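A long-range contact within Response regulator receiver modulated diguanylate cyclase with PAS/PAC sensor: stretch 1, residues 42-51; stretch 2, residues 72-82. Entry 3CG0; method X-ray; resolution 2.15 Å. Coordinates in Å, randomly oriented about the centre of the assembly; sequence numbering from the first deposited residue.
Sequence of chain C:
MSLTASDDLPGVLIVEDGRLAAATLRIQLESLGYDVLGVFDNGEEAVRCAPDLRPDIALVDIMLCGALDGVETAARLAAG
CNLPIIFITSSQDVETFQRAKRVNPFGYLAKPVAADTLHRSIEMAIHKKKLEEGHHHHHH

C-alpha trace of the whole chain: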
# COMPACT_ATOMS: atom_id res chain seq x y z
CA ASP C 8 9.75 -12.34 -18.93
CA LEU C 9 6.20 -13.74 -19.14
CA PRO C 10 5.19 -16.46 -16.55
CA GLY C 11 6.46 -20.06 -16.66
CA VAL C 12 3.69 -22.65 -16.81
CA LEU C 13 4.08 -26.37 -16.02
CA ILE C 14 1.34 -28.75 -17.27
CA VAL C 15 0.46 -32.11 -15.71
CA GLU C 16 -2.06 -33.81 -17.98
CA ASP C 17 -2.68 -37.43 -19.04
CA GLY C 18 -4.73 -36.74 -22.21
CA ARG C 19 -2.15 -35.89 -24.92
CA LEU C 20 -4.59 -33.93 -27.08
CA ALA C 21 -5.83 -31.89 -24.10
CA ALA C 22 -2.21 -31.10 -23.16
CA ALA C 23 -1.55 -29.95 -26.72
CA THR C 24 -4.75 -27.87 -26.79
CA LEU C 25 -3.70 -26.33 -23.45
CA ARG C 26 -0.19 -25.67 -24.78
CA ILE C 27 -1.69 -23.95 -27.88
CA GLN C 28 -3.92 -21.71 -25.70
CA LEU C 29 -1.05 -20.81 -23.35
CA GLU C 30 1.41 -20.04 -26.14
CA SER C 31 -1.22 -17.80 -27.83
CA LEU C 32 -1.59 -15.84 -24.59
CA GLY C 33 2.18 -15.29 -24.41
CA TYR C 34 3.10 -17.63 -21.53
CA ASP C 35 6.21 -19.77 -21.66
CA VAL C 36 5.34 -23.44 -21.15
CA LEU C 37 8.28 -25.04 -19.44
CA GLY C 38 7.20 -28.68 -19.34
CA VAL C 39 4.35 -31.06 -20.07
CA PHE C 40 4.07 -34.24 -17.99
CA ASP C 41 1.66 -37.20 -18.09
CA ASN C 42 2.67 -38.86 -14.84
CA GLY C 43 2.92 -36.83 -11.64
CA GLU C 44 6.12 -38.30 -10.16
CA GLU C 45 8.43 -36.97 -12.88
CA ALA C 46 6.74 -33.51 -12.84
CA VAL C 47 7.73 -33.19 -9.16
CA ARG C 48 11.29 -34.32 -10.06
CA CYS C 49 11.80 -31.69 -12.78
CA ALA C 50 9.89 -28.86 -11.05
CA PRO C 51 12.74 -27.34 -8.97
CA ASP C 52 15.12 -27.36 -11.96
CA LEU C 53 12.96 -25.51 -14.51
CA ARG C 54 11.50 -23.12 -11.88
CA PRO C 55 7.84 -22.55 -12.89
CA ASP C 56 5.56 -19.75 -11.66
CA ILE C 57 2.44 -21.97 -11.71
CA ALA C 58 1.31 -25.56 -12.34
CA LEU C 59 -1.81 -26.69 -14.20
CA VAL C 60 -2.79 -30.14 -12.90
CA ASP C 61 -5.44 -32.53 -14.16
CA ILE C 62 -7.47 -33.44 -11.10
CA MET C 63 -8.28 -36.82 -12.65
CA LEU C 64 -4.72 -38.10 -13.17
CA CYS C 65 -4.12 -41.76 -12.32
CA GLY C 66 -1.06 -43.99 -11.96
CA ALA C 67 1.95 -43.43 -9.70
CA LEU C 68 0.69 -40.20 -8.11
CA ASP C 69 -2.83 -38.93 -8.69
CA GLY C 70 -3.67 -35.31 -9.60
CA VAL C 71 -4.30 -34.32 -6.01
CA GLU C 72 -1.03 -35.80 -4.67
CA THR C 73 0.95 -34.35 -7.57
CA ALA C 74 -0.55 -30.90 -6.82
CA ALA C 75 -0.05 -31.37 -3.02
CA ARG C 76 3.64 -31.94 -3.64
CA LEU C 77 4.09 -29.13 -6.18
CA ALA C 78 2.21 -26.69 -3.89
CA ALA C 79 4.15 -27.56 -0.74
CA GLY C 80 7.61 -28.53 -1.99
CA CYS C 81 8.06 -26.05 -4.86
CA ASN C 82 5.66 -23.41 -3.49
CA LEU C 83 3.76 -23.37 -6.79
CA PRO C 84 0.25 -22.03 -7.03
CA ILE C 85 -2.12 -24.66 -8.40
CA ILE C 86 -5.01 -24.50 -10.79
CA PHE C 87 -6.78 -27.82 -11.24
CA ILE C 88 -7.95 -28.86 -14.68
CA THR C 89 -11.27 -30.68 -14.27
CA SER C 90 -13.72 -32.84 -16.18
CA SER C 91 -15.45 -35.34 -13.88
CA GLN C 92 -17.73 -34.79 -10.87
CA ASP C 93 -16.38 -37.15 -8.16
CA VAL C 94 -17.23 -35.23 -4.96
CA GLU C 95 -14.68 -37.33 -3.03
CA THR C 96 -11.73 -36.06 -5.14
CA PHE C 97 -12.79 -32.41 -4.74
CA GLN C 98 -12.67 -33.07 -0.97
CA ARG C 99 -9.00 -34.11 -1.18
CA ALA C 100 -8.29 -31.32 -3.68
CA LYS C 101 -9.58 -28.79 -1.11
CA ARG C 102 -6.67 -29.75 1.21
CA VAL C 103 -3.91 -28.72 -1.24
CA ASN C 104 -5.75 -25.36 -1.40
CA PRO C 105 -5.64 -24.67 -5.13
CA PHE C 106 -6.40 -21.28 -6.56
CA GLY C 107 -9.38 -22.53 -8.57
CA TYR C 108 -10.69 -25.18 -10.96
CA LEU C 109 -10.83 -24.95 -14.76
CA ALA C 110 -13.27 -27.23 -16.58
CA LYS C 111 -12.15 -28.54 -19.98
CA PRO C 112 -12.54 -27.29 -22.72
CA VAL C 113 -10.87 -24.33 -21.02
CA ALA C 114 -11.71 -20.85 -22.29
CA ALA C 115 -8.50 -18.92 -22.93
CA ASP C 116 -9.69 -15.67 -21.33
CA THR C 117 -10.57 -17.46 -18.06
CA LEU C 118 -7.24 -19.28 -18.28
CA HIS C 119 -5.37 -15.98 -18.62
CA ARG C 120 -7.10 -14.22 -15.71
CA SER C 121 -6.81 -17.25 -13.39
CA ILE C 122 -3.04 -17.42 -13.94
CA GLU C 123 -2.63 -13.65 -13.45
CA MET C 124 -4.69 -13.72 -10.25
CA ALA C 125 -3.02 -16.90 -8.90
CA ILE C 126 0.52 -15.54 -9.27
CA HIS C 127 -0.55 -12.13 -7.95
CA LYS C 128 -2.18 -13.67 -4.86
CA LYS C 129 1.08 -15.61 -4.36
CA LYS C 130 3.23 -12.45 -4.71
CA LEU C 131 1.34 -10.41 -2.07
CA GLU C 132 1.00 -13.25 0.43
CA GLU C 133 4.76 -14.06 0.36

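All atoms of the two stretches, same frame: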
# COMPACT_ATOMS: atom_id res chain seq x y z
N ASN C 42 2.66 -38.27 -16.17
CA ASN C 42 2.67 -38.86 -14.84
C ASN C 42 3.20 -37.85 -13.84
O ASN C 42 4.13 -37.09 -14.14
CB ASN C 42 3.45 -40.19 -14.81
CG ASN C 42 4.92 -40.01 -14.51
OD1 ASN C 42 5.41 -40.49 -13.49
ND2 ASN C 42 5.63 -39.31 -15.38
N GLY C 43 2.60 -37.83 -12.65
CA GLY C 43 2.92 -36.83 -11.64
C GLY C 43 4.29 -36.89 -10.99
O GLY C 43 4.84 -35.84 -10.64
N GLU C 44 4.83 -38.10 -10.82
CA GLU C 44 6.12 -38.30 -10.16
C GLU C 44 7.29 -37.56 -10.82
O GLU C 44 8.11 -36.95 -10.14
CB GLU C 44 6.45 -39.79 -10.02
CG GLU C 44 6.11 -40.37 -8.66
CD GLU C 44 6.41 -41.87 -8.54
OE1 GLU C 44 6.56 -42.55 -9.58
OE2 GLU C 44 6.49 -42.35 -7.39
N GLU C 45 7.34 -37.60 -12.15
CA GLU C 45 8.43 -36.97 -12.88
C GLU C 45 8.27 -35.45 -13.02
O GLU C 45 9.27 -34.75 -13.17
CB GLU C 45 8.72 -37.68 -14.21
CG GLU C 45 8.23 -37.01 -15.47
CD GLU C 45 9.10 -37.32 -16.68
OE1 GLU C 45 8.82 -36.79 -17.78
OE2 GLU C 45 10.08 -38.09 -16.54
N ALA C 46 7.03 -34.96 -12.92
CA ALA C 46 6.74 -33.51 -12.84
C ALA C 46 7.33 -32.88 -11.58
O ALA C 46 7.88 -31.78 -11.63
CB ALA C 46 5.25 -33.25 -12.89
N VAL C 47 7.18 -33.59 -10.46
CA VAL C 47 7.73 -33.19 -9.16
C VAL C 47 9.27 -33.22 -9.18
O VAL C 47 9.92 -32.34 -8.60
CB VAL C 47 7.15 -34.07 -8.01
CG1 VAL C 47 7.72 -33.67 -6.64
CG2 VAL C 47 5.63 -33.99 -7.98
N ARG C 48 9.84 -34.22 -9.86
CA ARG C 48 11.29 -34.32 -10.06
C ARG C 48 11.88 -33.12 -10.81
O ARG C 48 12.87 -32.53 -10.38
CB ARG C 48 11.64 -35.60 -10.81
CG ARG C 48 11.47 -36.90 -10.02
CD ARG C 48 12.37 -38.03 -10.55
NE ARG C 48 11.94 -38.55 -11.85
CZ ARG C 48 12.50 -38.25 -13.02
NH1 ARG C 48 12.02 -38.78 -14.14
NH2 ARG C 48 13.52 -37.40 -13.09
N CYS C 49 11.28 -32.77 -11.94
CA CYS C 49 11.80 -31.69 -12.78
C CYS C 49 11.47 -30.30 -12.26
O CYS C 49 12.24 -29.37 -12.50
CB CYS C 49 11.30 -31.83 -14.22
SG CYS C 49 11.72 -33.40 -14.98
N ALA C 50 10.36 -30.16 -11.54
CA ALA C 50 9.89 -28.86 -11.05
C ALA C 50 10.93 -27.88 -10.46
O ALA C 50 10.96 -26.73 -10.88
CB ALA C 50 8.68 -29.01 -10.13
N PRO C 51 11.80 -28.33 -9.51
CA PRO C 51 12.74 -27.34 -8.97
C PRO C 51 13.78 -26.85 -9.98
O PRO C 51 14.22 -25.70 -9.89
CB PRO C 51 13.43 -28.10 -7.82
CG PRO C 51 12.61 -29.31 -7.57
CD PRO C 51 12.01 -29.66 -8.89
N GLU C 72 -2.33 -35.57 -5.30
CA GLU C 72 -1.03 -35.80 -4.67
C GLU C 72 0.10 -35.12 -5.42
O GLU C 72 1.08 -34.70 -4.81
CB GLU C 72 -0.72 -37.29 -4.61
CG GLU C 72 -1.60 -38.12 -3.71
CD GLU C 72 -1.22 -39.58 -3.73
OE1 GLU C 72 -0.82 -40.11 -2.67
OE2 GLU C 72 -1.29 -40.21 -4.82
N THR C 73 -0.01 -35.08 -6.74
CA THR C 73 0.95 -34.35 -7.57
C THR C 73 0.85 -32.86 -7.22
O THR C 73 1.86 -32.24 -6.93
CB THR C 73 0.68 -34.60 -9.06
OG1 THR C 73 0.75 -36.01 -9.32
CG2 THR C 73 1.70 -33.90 -9.91
N ALA C 74 -0.36 -32.31 -7.21
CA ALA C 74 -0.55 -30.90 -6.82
C ALA C 74 -0.13 -30.61 -5.36
O ALA C 74 0.54 -29.63 -5.11
CB ALA C 74 -1.96 -30.51 -7.04
N ALA C 75 -0.51 -31.48 -4.42
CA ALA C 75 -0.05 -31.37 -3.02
C ALA C 75 1.45 -31.23 -2.90
O ALA C 75 1.94 -30.38 -2.15
CB ALA C 75 -0.53 -32.57 -2.18
N ARG C 76 2.19 -32.02 -3.68
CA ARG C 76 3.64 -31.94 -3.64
C ARG C 76 4.23 -30.71 -4.33
O ARG C 76 5.16 -30.10 -3.82
CB ARG C 76 4.28 -33.22 -4.15
CG ARG C 76 4.49 -34.23 -3.03
CD ARG C 76 4.60 -35.65 -3.56
NE ARG C 76 4.62 -36.63 -2.47
CZ ARG C 76 3.54 -37.19 -1.92
NH1 ARG C 76 2.32 -36.86 -2.33
NH2 ARG C 76 3.69 -38.08 -0.94
N LEU C 77 3.68 -30.35 -5.48
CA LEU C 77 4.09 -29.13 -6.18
C LEU C 77 3.81 -27.88 -5.35
O LEU C 77 4.64 -26.97 -5.29
CB LEU C 77 3.42 -29.04 -7.56
CG LEU C 77 3.72 -30.14 -8.60
CD1 LEU C 77 2.79 -30.04 -9.78
CD2 LEU C 77 5.17 -30.12 -9.05
N ALA C 78 2.64 -27.84 -4.71
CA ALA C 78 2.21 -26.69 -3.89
C ALA C 78 3.00 -26.49 -2.61
O ALA C 78 3.17 -25.36 -2.15
CB ALA C 78 0.74 -26.78 -3.56
N ALA C 79 3.46 -27.60 -2.03
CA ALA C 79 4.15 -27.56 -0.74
C ALA C 79 5.66 -27.55 -0.89
O ALA C 79 6.35 -26.82 -0.18
CB ALA C 79 3.71 -28.72 0.12
N GLY C 80 6.17 -28.35 -1.82
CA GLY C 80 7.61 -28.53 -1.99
C GLY C 80 8.29 -27.56 -2.94
O GLY C 80 9.49 -27.34 -2.83
N CYS C 81 7.52 -26.99 -3.87
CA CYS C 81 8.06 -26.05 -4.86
C CYS C 81 7.40 -24.69 -4.72
O CYS C 81 7.72 -23.77 -5.48
CB CYS C 81 7.84 -26.56 -6.28
SG CYS C 81 8.27 -28.29 -6.58
N ASN C 82 6.49 -24.60 -3.76
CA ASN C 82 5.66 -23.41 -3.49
C ASN C 82 4.94 -22.82 -4.72
O ASN C 82 4.81 -21.60 -4.87
CB ASN C 82 6.45 -22.33 -2.73
CG ASN C 82 5.55 -21.51 -1.82
OD1 ASN C 82 5.17 -20.38 -2.15
ND2 ASN C 82 5.18 -22.08 -0.68

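Two helices running in nearly the same direction, their axes 10° apart and 9.5 Å at closest approach, pack through small and apolar side chains with no hydrogen bond between them. The register steps one helical turn at a time: Gly 43 lies beside Thr 73, and Val 47 beside Leu 77.

The closest approach is at Gly 43, whose CA lies 3.3 Å from OG1 of Thr 73. An ideal CB on Gly 43 would fall 1.9 Å from OG1 of Thr 73, so the absence of a side chain lets the helices come this near. Thr 73 adopts the m rotamer, which places OG1 against the glycine; this hydroxyl is hydrogen-bonded elsewhere in the structure. CG2 of Thr 73 is 4.4 Å from CG2 of Val 47.

Val 47, with chi1 at 180° (t), has its CA-to-CB bond directed sideways, yet CG2 reaches the facing helix, 4.1 Å from CB of Arg 76 and 4.0 Å from CD2 of Leu 77. Arg 76 contributes the base of its side chain: its CA-to-CB bond points toward the first helix, but the extended chi2 and chi3, both t, carry the guanidinium away.

Leu 77 has the common m,t conformation. Its CA-to-CB bond is also sideways, but the end of the side chain comes nearer, bringing CD2 to 4.0 Å from CA of Val 47 and 3.8 Å from CB of Ala 50. The short side chain of Ala 50 points toward the second stretch and also meets Cys 81 just beyond the helix, where the m rotamer sets SG 3.6 Å from Ala 50 CB.

On the first helix, Glu 44 and Arg 48 point away from this packing. Arg 48 instead forms a salt bridge within its own stretch, with NH1 3.2 Å from OE2 of Glu 45.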